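Local coordinates for cell division control protein (Pyrococcus abyssi, PDB 6RPP) that is an intein with a HINT-type splicing domain that probably excises itself from a host MCM helicase and joins the flanking segments, at residues E23-A28 with N69-R74; R27-A32 with F45-D50; R113-G118 with A135-Y140; K78-V83 with R92-H97. The protein carries 2 engineered substitutions. All coordinates share one frame; numbering follows the deposited sequence.

Contact 1 (E23-A28 with N69-R74); sequences EIVERA and NIAWKR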
# COMPACT_ATOMS: atom_id res chain seq x y z
N GLU A 23 5.41 -9.55 -6.49
CA GLU A 23 6.28 -9.81 -7.64
C GLU A 23 7.33 -8.71 -7.80
O GLU A 23 8.52 -8.99 -8.04
CB GLU A 23 5.41 -9.93 -8.89
CG GLU A 23 6.20 -10.10 -10.20
CD GLU A 23 5.30 -10.49 -11.35
OE1 GLU A 23 4.17 -10.99 -11.09
OE2 GLU A 23 5.74 -10.32 -12.51
N ILE A 24 6.89 -7.45 -7.79
CA ILE A 24 7.81 -6.30 -7.85
C ILE A 24 8.88 -6.41 -6.78
O ILE A 24 10.08 -6.26 -7.06
CB ILE A 24 7.03 -4.98 -7.69
CG1 ILE A 24 6.03 -4.77 -8.83
CG2 ILE A 24 7.97 -3.77 -7.54
CD1 ILE A 24 5.04 -3.63 -8.52
N VAL A 25 8.47 -6.65 -5.52
CA VAL A 25 9.45 -6.64 -4.46
C VAL A 25 10.40 -7.84 -4.54
O VAL A 25 11.63 -7.67 -4.37
CB VAL A 25 8.74 -6.59 -3.10
CG1 VAL A 25 9.77 -6.75 -2.01
CG2 VAL A 25 8.02 -5.26 -2.97
N GLU A 26 9.86 -9.05 -4.71
CA GLU A 26 10.73 -10.22 -4.68
C GLU A 26 11.75 -10.19 -5.81
O GLU A 26 12.89 -10.62 -5.60
CB GLU A 26 9.89 -11.49 -4.75
CG GLU A 26 9.01 -11.70 -3.51
CD GLU A 26 9.79 -11.97 -2.22
OE1 GLU A 26 11.04 -12.19 -2.24
OE2 GLU A 26 9.11 -12.02 -1.17
N ARG A 27 11.39 -9.65 -6.98
CA ARG A 27 12.38 -9.55 -8.06
C ARG A 27 13.50 -8.61 -7.67
O ARG A 27 14.67 -8.85 -7.99
CB ARG A 27 11.70 -9.09 -9.35
CG ARG A 27 12.64 -8.93 -10.55
CD ARG A 27 11.86 -8.33 -11.72
NE ARG A 27 12.71 -7.90 -12.83
CZ ARG A 27 12.67 -8.43 -14.04
NH1 ARG A 27 11.83 -9.42 -14.30
NH2 ARG A 27 13.47 -7.98 -15.01
N ALA A 28 13.15 -7.50 -7.00
CA ALA A 28 14.15 -6.54 -6.60
C ALA A 28 15.05 -7.11 -5.52
O ALA A 28 16.27 -6.87 -5.52
CB ALA A 28 13.47 -5.26 -6.11
N ASN A 69 11.30 4.11 -5.06
CA ASN A 69 12.74 3.81 -5.14
C ASN A 69 13.25 2.78 -4.13
O ASN A 69 14.43 2.40 -4.21
CB ASN A 69 13.57 5.12 -5.04
CG ASN A 69 13.39 5.86 -3.70
OD1 ASN A 69 12.49 5.60 -2.98
ND2 ASN A 69 14.32 6.77 -3.40
N ILE A 70 12.41 2.29 -3.21
CA ILE A 70 12.81 1.18 -2.33
C ILE A 70 11.65 0.19 -2.24
O ILE A 70 10.48 0.57 -2.11
CB ILE A 70 13.17 1.68 -0.91
CG1 ILE A 70 14.33 2.68 -0.91
CG2 ILE A 70 13.45 0.49 0.03
CD1 ILE A 70 15.67 2.05 -1.03
N ALA A 71 12.02 -1.10 -2.32
CA ALA A 71 11.12 -2.23 -2.16
C ALA A 71 11.38 -2.87 -0.80
O ALA A 71 12.54 -3.12 -0.43
CB ALA A 71 11.36 -3.26 -3.25
N TRP A 72 10.30 -3.16 -0.06
CA TRP A 72 10.35 -3.68 1.29
C TRP A 72 9.67 -5.04 1.38
O TRP A 72 8.56 -5.20 0.90
CB TRP A 72 9.61 -2.74 2.25
CG TRP A 72 10.37 -1.60 2.63
CD1 TRP A 72 10.26 -0.31 2.14
CD2 TRP A 72 11.42 -1.57 3.60
NE1 TRP A 72 11.19 0.49 2.75
CE2 TRP A 72 11.89 -0.24 3.65
CE3 TRP A 72 11.98 -2.52 4.44
CZ2 TRP A 72 12.91 0.14 4.52
CZ3 TRP A 72 12.98 -2.14 5.30
CH2 TRP A 72 13.44 -0.83 5.33
N LYS A 73 10.34 -5.99 2.02
CA LYS A 73 9.77 -7.31 2.30
C LYS A 73 9.89 -7.55 3.79
O LYS A 73 11.01 -7.55 4.30
CB LYS A 73 10.55 -8.39 1.55
CG LYS A 73 10.24 -9.88 1.92
CD LYS A 73 11.14 -10.82 1.20
CE LYS A 73 10.78 -12.36 1.41
NZ LYS A 73 11.53 -13.14 0.49
N ARG A 74 8.78 -7.79 4.48
CA ARG A 74 8.82 -7.89 5.92
C ARG A 74 8.07 -9.13 6.38
O ARG A 74 7.14 -9.59 5.73
CB ARG A 74 8.22 -6.64 6.63
CG ARG A 74 8.98 -5.34 6.32
CD ARG A 74 8.79 -4.30 7.43
NE ARG A 74 8.95 -2.93 6.93
CZ ARG A 74 9.99 -2.15 7.23
NH1 ARG A 74 10.95 -2.60 8.03
NH2 ARG A 74 10.06 -0.92 6.73
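Lys73 sets its CG anti to the backbone N (chi1 169°) and runs fully extended from there, whereas Glu26, with CG anti to its carbonyl carbon, bends at chi2 (-66°), so that the two chains cross at about a right angle and their charged ends meet. Glu26 OE1 turns its syn lone pair to Lys73 NZ at 2.9 Å, a salt bridge, and a weak bond joins Glu26 OE2 to Lys73 NZ at 3.1 Å. Tyr148 on the neighbouring strand adds a hydrogen bond to OE2, and Trp146 offers Lys73 a cation-pi face. Below this bridge the helix rests on the strand almost perpendicularly, at 97°. Val25, its CG1 anti to the backbone N, spreads both methyls over the strand: CG1 lies 3.5 Å from Trp72 O, and CG2 packs on Ala71 CB at 3.9 Å. One turn on, Ala28 CB touches Ala71 CB at 4.1 Å, so the small Ala71 serves two helix residues. An alanine at Lys73 would remove the ammonium and would probably leave the Glu26 carboxylate without its charged partner, loosening this edge of the helix. Two kinds of contact thus work side by side: apolar methyls hold helix 21-35 close to the sheet, and at the more accessible margin a carboxylate clamped by an ammonium and a tyrosine hydroxyl is likely to stay ionised.

Contact 2 (R27-A32 with F45-D50); sequences RAIEEA and FYAPID
Ile29, Ala47 and Ala28 carry most of the surface buried where helix 21-35 crosses strand 44-56, the axes crossing at 98°, 7.4 Å apart at their closest. Ile29 reaches the strand through the tip of its longer branch. With CG1 anti to the carbonyl carbon, CD1 swings down between Phe45 CB at 3.8 Å and Ala47 CB at 3.9 Å. The methyl of Ala47 points up into the helix and is tightly enclosed there, 3.7 Å from Ala32 CB and 3.5 Å from Ala28 O. Ala28 meets Ile49 more tightly than ordinary van der Waals packing, Ala28 CB to Ile49 CG2 being 3.4 Å, while CG1 of Ile49 takes the crowded place between backbone N and carbonyl carbon. A single water ties the two backbones at the margin, donating to Ala28 O at 2.7 Å and to Pro48 O. Ala28 O thereby has this water as well as its helical partner, Ala32 N. Leu38 in the following loop packs against Ile29, Ala32 and Phe45. The arrangement is helix-on-sheet packing, in which small alanine methyls let a helix lie close and nearly at right angles across an antiparallel sheet, here inside the intein splicing (HINT) domain.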
# COMPACT_ATOMS: atom_id res chain seq x y z
N ARG A 27 11.39 -9.65 -6.98
CA ARG A 27 12.38 -9.55 -8.06
C ARG A 27 13.50 -8.61 -7.67
O ARG A 27 14.67 -8.85 -7.99
CB ARG A 27 11.70 -9.09 -9.35
CG ARG A 27 12.64 -8.93 -10.55
CD ARG A 27 11.86 -8.33 -11.72
NE ARG A 27 12.71 -7.90 -12.83
CZ ARG A 27 12.67 -8.43 -14.04
NH1 ARG A 27 11.83 -9.42 -14.30
NH2 ARG A 27 13.47 -7.98 -15.01
N ALA A 28 13.15 -7.50 -7.00
CA ALA A 28 14.15 -6.54 -6.60
C ALA A 28 15.05 -7.11 -5.52
O ALA A 28 16.27 -6.87 -5.52
CB ALA A 28 13.47 -5.26 -6.11
N ILE A 29 14.46 -7.87 -4.60
CA ILE A 29 15.23 -8.54 -3.55
C ILE A 29 16.19 -9.55 -4.15
O ILE A 29 17.37 -9.63 -3.77
CB ILE A 29 14.27 -9.21 -2.54
CG1 ILE A 29 13.39 -8.18 -1.84
CG2 ILE A 29 15.05 -10.05 -1.53
CD1 ILE A 29 14.09 -7.36 -0.84
N GLU A 30 15.71 -10.35 -5.10
CA GLU A 30 16.59 -11.37 -5.70
C GLU A 30 17.79 -10.73 -6.39
O GLU A 30 18.93 -11.20 -6.26
CB GLU A 30 15.78 -12.21 -6.69
CG GLU A 30 16.54 -13.41 -7.22
CD GLU A 30 15.67 -14.28 -8.13
OE1 GLU A 30 14.54 -13.86 -8.47
OE2 GLU A 30 16.14 -15.38 -8.53
N GLU A 31 17.58 -9.61 -7.09
CA GLU A 31 18.69 -8.99 -7.78
C GLU A 31 19.67 -8.38 -6.79
O GLU A 31 20.90 -8.49 -6.97
CB GLU A 31 18.14 -7.94 -8.75
CG GLU A 31 19.17 -7.31 -9.64
CD GLU A 31 18.54 -6.47 -10.71
OE1 GLU A 31 18.20 -7.01 -11.79
OE2 GLU A 31 18.39 -5.26 -10.47
N ALA A 32 19.14 -7.73 -5.73
CA ALA A 32 20.01 -7.08 -4.75
C ALA A 32 20.78 -8.10 -3.91
O ALA A 32 21.91 -7.81 -3.47
CB ALA A 32 19.20 -6.14 -3.85
N PHE A 45 13.76 -7.00 4.83
CA PHE A 45 14.71 -6.66 3.80
C PHE A 45 14.25 -5.45 3.00
O PHE A 45 13.05 -5.25 2.82
CB PHE A 45 14.88 -7.82 2.81
CG PHE A 45 15.16 -9.14 3.46
CD1 PHE A 45 16.47 -9.52 3.73
CD2 PHE A 45 14.12 -10.00 3.80
CE1 PHE A 45 16.75 -10.74 4.34
CE2 PHE A 45 14.40 -11.22 4.43
CZ PHE A 45 15.71 -11.58 4.68
N TYR A 46 15.21 -4.70 2.46
CA TYR A 46 14.89 -3.68 1.46
C TYR A 46 15.87 -3.80 0.31
O TYR A 46 16.96 -4.37 0.45
CB TYR A 46 14.91 -2.26 2.04
CG TYR A 46 16.20 -1.81 2.61
CD1 TYR A 46 16.52 -2.09 3.92
CD2 TYR A 46 17.07 -1.05 1.87
CE1 TYR A 46 17.71 -1.66 4.47
CE2 TYR A 46 18.26 -0.61 2.42
CZ TYR A 46 18.57 -0.91 3.71
OH TYR A 46 19.76 -0.46 4.24
N ALA A 47 15.45 -3.28 -0.84
CA ALA A 47 16.27 -3.33 -2.03
C ALA A 47 15.91 -2.14 -2.91
O ALA A 47 14.76 -1.70 -2.92
CB ALA A 47 16.03 -4.64 -2.80
N PRO A 48 16.83 -1.65 -3.70
CA PRO A 48 16.51 -0.54 -4.61
C PRO A 48 15.59 -0.99 -5.72
O PRO A 48 15.67 -2.12 -6.23
CB PRO A 48 17.89 -0.13 -5.16
CG PRO A 48 18.74 -1.25 -4.93
CD PRO A 48 18.25 -2.04 -3.74
N ILE A 49 14.72 -0.08 -6.15
CA ILE A 49 13.91 -0.24 -7.36
C ILE A 49 13.83 1.11 -8.05
O ILE A 49 14.20 2.15 -7.49
CB ILE A 49 12.46 -0.70 -7.11
CG1 ILE A 49 11.83 0.19 -6.06
CG2 ILE A 49 12.36 -2.11 -6.76
CD1 ILE A 49 10.32 -0.15 -5.88
N ASP A 50 13.33 1.08 -9.30
CA ASP A 50 13.06 2.29 -10.07
C ASP A 50 11.81 2.06 -10.93
O ASP A 50 11.90 1.67 -12.09
CB ASP A 50 14.27 2.67 -10.93
CG ASP A 50 14.09 3.97 -11.70
OD1 ASP A 50 13.10 4.71 -11.51
OD2 ASP A 50 15.01 4.29 -12.49
O HOH W 1 17.23 -4.45 -6.38

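Contact 3 (R113-G118 with A135-Y140); sequences RDLEEG and AEILEY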
# COMPACT_ATOMS: atom_id res chain seq x y z
N ARG A 113 -6.48 -1.21 11.92
CA ARG A 113 -7.18 -1.76 13.08
C ARG A 113 -7.98 -0.71 13.84
O ARG A 113 -8.76 -1.08 14.73
CB ARG A 113 -6.19 -2.40 14.05
CG ARG A 113 -5.22 -1.45 14.74
CD ARG A 113 -4.27 -2.25 15.65
NE ARG A 113 -3.23 -1.39 16.22
CZ ARG A 113 -2.12 -1.84 16.78
NH1 ARG A 113 -1.88 -3.14 16.84
NH2 ARG A 113 -1.24 -0.97 17.28
N ASP A 114 -7.80 0.58 13.53
CA ASP A 114 -8.56 1.67 14.15
C ASP A 114 -9.68 2.19 13.24
O ASP A 114 -10.46 3.04 13.68
CB ASP A 114 -7.62 2.84 14.49
CG ASP A 114 -6.51 2.45 15.48
OD1 ASP A 114 -6.59 1.36 16.07
OD2 ASP A 114 -5.56 3.24 15.66
N LEU A 115 -9.77 1.68 12.01
CA LEU A 115 -10.83 2.09 11.09
C LEU A 115 -12.19 1.62 11.56
O LEU A 115 -12.34 0.53 12.13
CB LEU A 115 -10.63 1.51 9.70
CG LEU A 115 -9.49 2.01 8.83
CD1 LEU A 115 -9.48 1.11 7.59
CD2 LEU A 115 -9.76 3.40 8.38
N GLU A 116 -13.18 2.47 11.33
CA GLU A 116 -14.55 2.13 11.64
C GLU A 116 -15.35 2.17 10.35
O GLU A 116 -15.02 2.90 9.42
CB GLU A 116 -15.15 3.10 12.67
CG GLU A 116 -14.32 3.25 13.94
CD GLU A 116 -14.56 2.15 14.97
OE1 GLU A 116 -15.74 1.79 15.22
OE2 GLU A 116 -13.57 1.66 15.56
N GLU A 117 -16.42 1.37 10.31
CA GLU A 117 -17.33 1.48 9.18
C GLU A 117 -17.84 2.90 9.03
O GLU A 117 -18.25 3.54 10.02
CB GLU A 117 -18.49 0.50 9.35
CG GLU A 117 -17.96 -0.91 9.48
CD GLU A 117 -19.04 -1.97 9.64
OE1 GLU A 117 -20.25 -1.62 9.56
OE2 GLU A 117 -18.65 -3.15 9.82
N GLY A 118 -17.81 3.39 7.79
CA GLY A 118 -18.18 4.76 7.47
C GLY A 118 -17.01 5.71 7.30
O GLY A 118 -17.18 6.78 6.70
N ALA A 135 -16.71 -0.23 4.46
CA ALA A 135 -17.88 -1.09 4.63
C ALA A 135 -17.69 -2.09 5.76
O ALA A 135 -18.59 -2.25 6.59
CB ALA A 135 -18.19 -1.84 3.31
N GLU A 136 -16.54 -2.74 5.83
CA GLU A 136 -16.24 -3.75 6.82
C GLU A 136 -14.74 -3.90 6.91
O GLU A 136 -14.01 -3.74 5.90
CB GLU A 136 -16.86 -5.13 6.48
CG GLU A 136 -18.35 -5.25 6.31
CD GLU A 136 -18.77 -5.24 4.85
OE1 GLU A 136 -17.97 -5.69 3.99
OE2 GLU A 136 -19.89 -4.76 4.55
N ILE A 137 -14.27 -4.24 8.10
CA ILE A 137 -12.89 -4.63 8.32
C ILE A 137 -12.92 -6.00 8.97
O ILE A 137 -13.60 -6.18 9.99
CB ILE A 137 -12.13 -3.66 9.25
CG1 ILE A 137 -12.23 -2.22 8.72
CG2 ILE A 137 -10.66 -4.15 9.44
CD1 ILE A 137 -13.16 -1.37 9.59
N LEU A 138 -12.18 -6.95 8.41
CA LEU A 138 -12.22 -8.34 8.89
C LEU A 138 -10.81 -8.85 9.15
O LEU A 138 -9.99 -8.90 8.21
CB LEU A 138 -12.91 -9.25 7.87
CG LEU A 138 -13.00 -10.73 8.27
CD1 LEU A 138 -13.50 -10.90 9.72
CD2 LEU A 138 -13.91 -11.48 7.30
N GLU A 139 -10.55 -9.29 10.38
CA GLU A 139 -9.27 -9.88 10.73
C GLU A 139 -9.15 -11.30 10.18
O GLU A 139 -10.14 -12.03 10.18
CB GLU A 139 -9.17 -9.91 12.25
CG GLU A 139 -7.84 -10.23 12.79
CD GLU A 139 -7.83 -10.07 14.29
OE1 GLU A 139 -7.52 -8.96 14.76
OE2 GLU A 139 -8.17 -11.06 14.98
N TYR A 140 -7.96 -11.69 9.70
CA TYR A 140 -7.73 -13.09 9.36
C TYR A 140 -6.29 -13.44 9.73
O TYR A 140 -5.47 -12.56 10.01
CB TYR A 140 -8.05 -13.31 7.85
CG TYR A 140 -7.05 -12.62 6.93
CD1 TYR A 140 -7.15 -11.27 6.63
CD2 TYR A 140 -5.95 -13.33 6.42
CE1 TYR A 140 -6.21 -10.61 5.80
CE2 TYR A 140 -5.00 -12.70 5.58
CZ TYR A 140 -5.13 -11.33 5.28
OH TYR A 140 -4.15 -10.75 4.54
O HOH W 2 -16.19 -3.88 10.34
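Glu117 OE2 is gripped by one bond across this contact, from a water that donates to it at 2.6 Å and in turn accepts Ile137 N at 3.0 Å. The water thus bridges the loop 113-118 to strand 128-140 just past a classic beta bulge, in which Ala135 and Glu136 both face Lys84 of the adjacent strand. The carboxylate arrives by an extended chain, chi2 -179°, with CG anti to the carbonyl carbon, and lies alongside the bulge. There Glu117 CG comes to 3.2 Å from Ala135 O and Glu117 CD to 3.1 Å, but the carboxylate oxygens and this carbonyl are all acceptors, so no hydrogen bond joins them. Glu136, also acidic, keeps its OE2 5.6 Å from Glu117 OE2; a long, weak ion pair with Lys84 would probably ease the repulsion. The loop also closes over the strand apolarly. Leu115 CB, directed at the strand, meets Ile137 CD1 at 3.8 Å, and the side chain also packs on Phe99 and Val101. Gly118, near the end of the loop, has phi 99°, where a side chain would jam against Glu117 O, and its backbone bonds to Val134, one residue before the bulge. Ile137 pays for its place under the loop with a strained chi2 of 108°, away from any staggered position, which carries its CD1 to within 3.3 Å of Leu115 O.

Contact 4 (K78-V83 with R92-H97); sequences KKMMLV and RVTPTH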
# COMPACT_ATOMS: atom_id res chain seq x y z
N LYS A 78 1.11 -11.67 13.13
CA LYS A 78 0.34 -12.85 13.44
C LYS A 78 -1.08 -12.73 12.91
O LYS A 78 -1.73 -13.76 12.65
CB LYS A 78 0.36 -13.06 14.96
CG LYS A 78 1.73 -13.42 15.54
CD LYS A 78 2.24 -14.75 15.00
CE LYS A 78 3.33 -15.38 15.89
NZ LYS A 78 3.82 -16.71 15.34
N LYS A 79 -1.59 -11.49 12.75
CA LYS A 79 -2.94 -11.22 12.25
C LYS A 79 -2.83 -10.19 11.14
O LYS A 79 -1.94 -9.34 11.16
CB LYS A 79 -3.92 -10.69 13.35
CG LYS A 79 -4.01 -11.66 14.51
CD LYS A 79 -5.06 -11.32 15.54
CE LYS A 79 -5.56 -12.60 16.25
NZ LYS A 79 -5.45 -13.84 15.42
N MET A 80 -3.75 -10.28 10.16
CA MET A 80 -3.89 -9.30 9.09
C MET A 80 -5.34 -8.82 9.01
O MET A 80 -6.22 -9.35 9.68
CB MET A 80 -3.46 -9.89 7.71
CG MET A 80 -1.99 -10.38 7.58
SD MET A 80 -0.93 -8.96 7.26
CE MET A 80 -1.37 -8.57 5.53
N MET A 81 -5.58 -7.75 8.22
CA MET A 81 -6.92 -7.18 8.10
C MET A 81 -7.32 -7.10 6.65
O MET A 81 -6.55 -6.59 5.82
CB MET A 81 -7.04 -5.77 8.72
CG MET A 81 -6.68 -5.62 10.16
SD MET A 81 -8.10 -6.19 11.03
CE MET A 81 -7.68 -5.74 12.72
N LEU A 82 -8.54 -7.51 6.34
CA LEU A 82 -9.12 -7.27 5.03
C LEU A 82 -10.01 -6.06 5.16
O LEU A 82 -10.94 -6.05 5.97
CB LEU A 82 -9.92 -8.50 4.56
CG LEU A 82 -10.96 -8.29 3.46
CD1 LEU A 82 -10.24 -7.92 2.16
CD2 LEU A 82 -11.83 -9.54 3.31
N VAL A 83 -9.77 -5.05 4.33
CA VAL A 83 -10.52 -3.80 4.37
C VAL A 83 -11.34 -3.73 3.11
O VAL A 83 -10.79 -3.90 2.02
CB VAL A 83 -9.58 -2.60 4.48
CG1 VAL A 83 -10.36 -1.26 4.39
CG2 VAL A 83 -8.81 -2.71 5.75
N ARG A 92 -5.80 -6.26 1.57
CA ARG A 92 -5.38 -6.99 2.76
C ARG A 92 -4.10 -6.37 3.26
O ARG A 92 -3.12 -6.27 2.47
CB ARG A 92 -5.21 -8.49 2.44
CG ARG A 92 -6.53 -9.17 2.01
CD ARG A 92 -6.41 -10.62 1.80
NE ARG A 92 -7.67 -11.22 1.35
CZ ARG A 92 -8.61 -11.74 2.13
NH1 ARG A 92 -8.46 -11.79 3.45
NH2 ARG A 92 -9.71 -12.25 1.56
N VAL A 93 -4.11 -5.89 4.52
CA VAL A 93 -3.02 -5.08 5.06
C VAL A 93 -2.69 -5.51 6.48
O VAL A 93 -3.50 -6.16 7.17
CB VAL A 93 -3.34 -3.57 5.06
CG1 VAL A 93 -3.68 -3.08 3.63
CG2 VAL A 93 -4.54 -3.29 5.95
N THR A 94 -1.49 -5.09 6.94
CA THR A 94 -1.19 -5.33 8.34
C THR A 94 -2.07 -4.45 9.25
O THR A 94 -2.59 -3.41 8.84
CB THR A 94 0.28 -5.03 8.64
OG1 THR A 94 0.52 -3.64 8.39
CG2 THR A 94 1.20 -5.86 7.74
N PRO A 95 -2.24 -4.85 10.50
CA PRO A 95 -3.17 -4.09 11.35
C PRO A 95 -2.73 -2.66 11.60
O PRO A 95 -3.59 -1.80 11.83
CB PRO A 95 -3.19 -4.91 12.66
CG PRO A 95 -2.87 -6.33 12.17
CD PRO A 95 -1.84 -6.14 11.10
N THR A 96 -1.43 -2.35 11.58
CA THR A 96 -0.99 -0.97 11.79
C THR A 96 -0.80 -0.19 10.51
O THR A 96 -0.43 0.98 10.58
CB THR A 96 0.33 -0.90 12.61
OG1 THR A 96 1.40 -1.57 11.92
CG2 THR A 96 0.14 -1.53 13.96
N HIS A 97 -1.12 -0.78 9.35
CA HIS A 97 -0.99 -0.05 8.10
C HIS A 97 -1.93 1.14 8.10
O HIS A 97 -3.14 0.96 8.31
CB HIS A 97 -1.34 -1.00 6.96
CG HIS A 97 -1.29 -0.37 5.62
ND1 HIS A 97 -0.14 -0.31 4.86
CD2 HIS A 97 -2.27 0.22 4.88
CE1 HIS A 97 -0.38 0.36 3.76
NE2 HIS A 97 -1.68 0.65 3.71
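A pair of nearly straight backbone hydrogen bonds joins Met81 and Val93: Met81 N to Val93 O at 2.8 Å (162° at the hydrogen), and Val93 N to Met81 O at 2.9 Å (167°). They make this an antiparallel hydrogen-bonded pair of the hairpin 80-85 and 90-93. Met81 O takes a further CA-H contact from Arg92 CA at 3.3 Å. The next pair, Leu82 with Arg92, is non-hydrogen-bonded and works through side chains: Arg92 runs extended to NE and lays one face of its guanidinium across Leu82, whose CD1 sits over the centre of the plane while Leu82 CB comes to 3.8 Å from Arg92 NH1. Tyr140 on the adjacent strand 128-140 adds a cation-pi partner. An alanine at Arg92 would remove the guanidinium, and would probably uncover Leu82 and leave the Tyr140 ring without its cation. Towards the other end Met80, bent at chi2 and chi3, folds back over the second strand, its CE 3.5 Å from Val93 C and its SD 3.8 Å from Thr94 CG2. Pro95 CD presses on Lys79 O at 3.2 Å. Here the strand passes into a type I turn, Thr94 to His97, closed by His97 N to Thr94 O at 3.1 Å. Its sequence matches the Thr-x-x-His motif of intein block B. Thr94 OG1 bonds to Ala2 O and Ala4 N, and Thr96 OG1 to Ser1 OG, so the hairpin's straight bonds and buried thioether anchor a turn whose hydroxyls hold the chain's N-terminal residues, consistent with a splicing-site role.

Overall arrangement
From the N terminus, helix 21-35 opens two loops. Both contacts 1 and 2 start from it; contact 2 closes the shorter loop at strand 44-56, lying almost wholly within the longer one of contact 1, which returns to the helix from strand 63-75. The two share Arg27 and Ala28, and their strands are neighbours in one antiparallel sheet. Contact 4 follows in series, its first segment coming soon after 69-74, and closes the hairpin 80-85 and 90-93. Contact 3 then closes the loop from 113-118 to strand 128-140, which pairs with strand 80-85, so both contacts reach the same sheet, centres about 10 Å apart. Contacts 1 and 3 lie on opposite sides of the chain's centre.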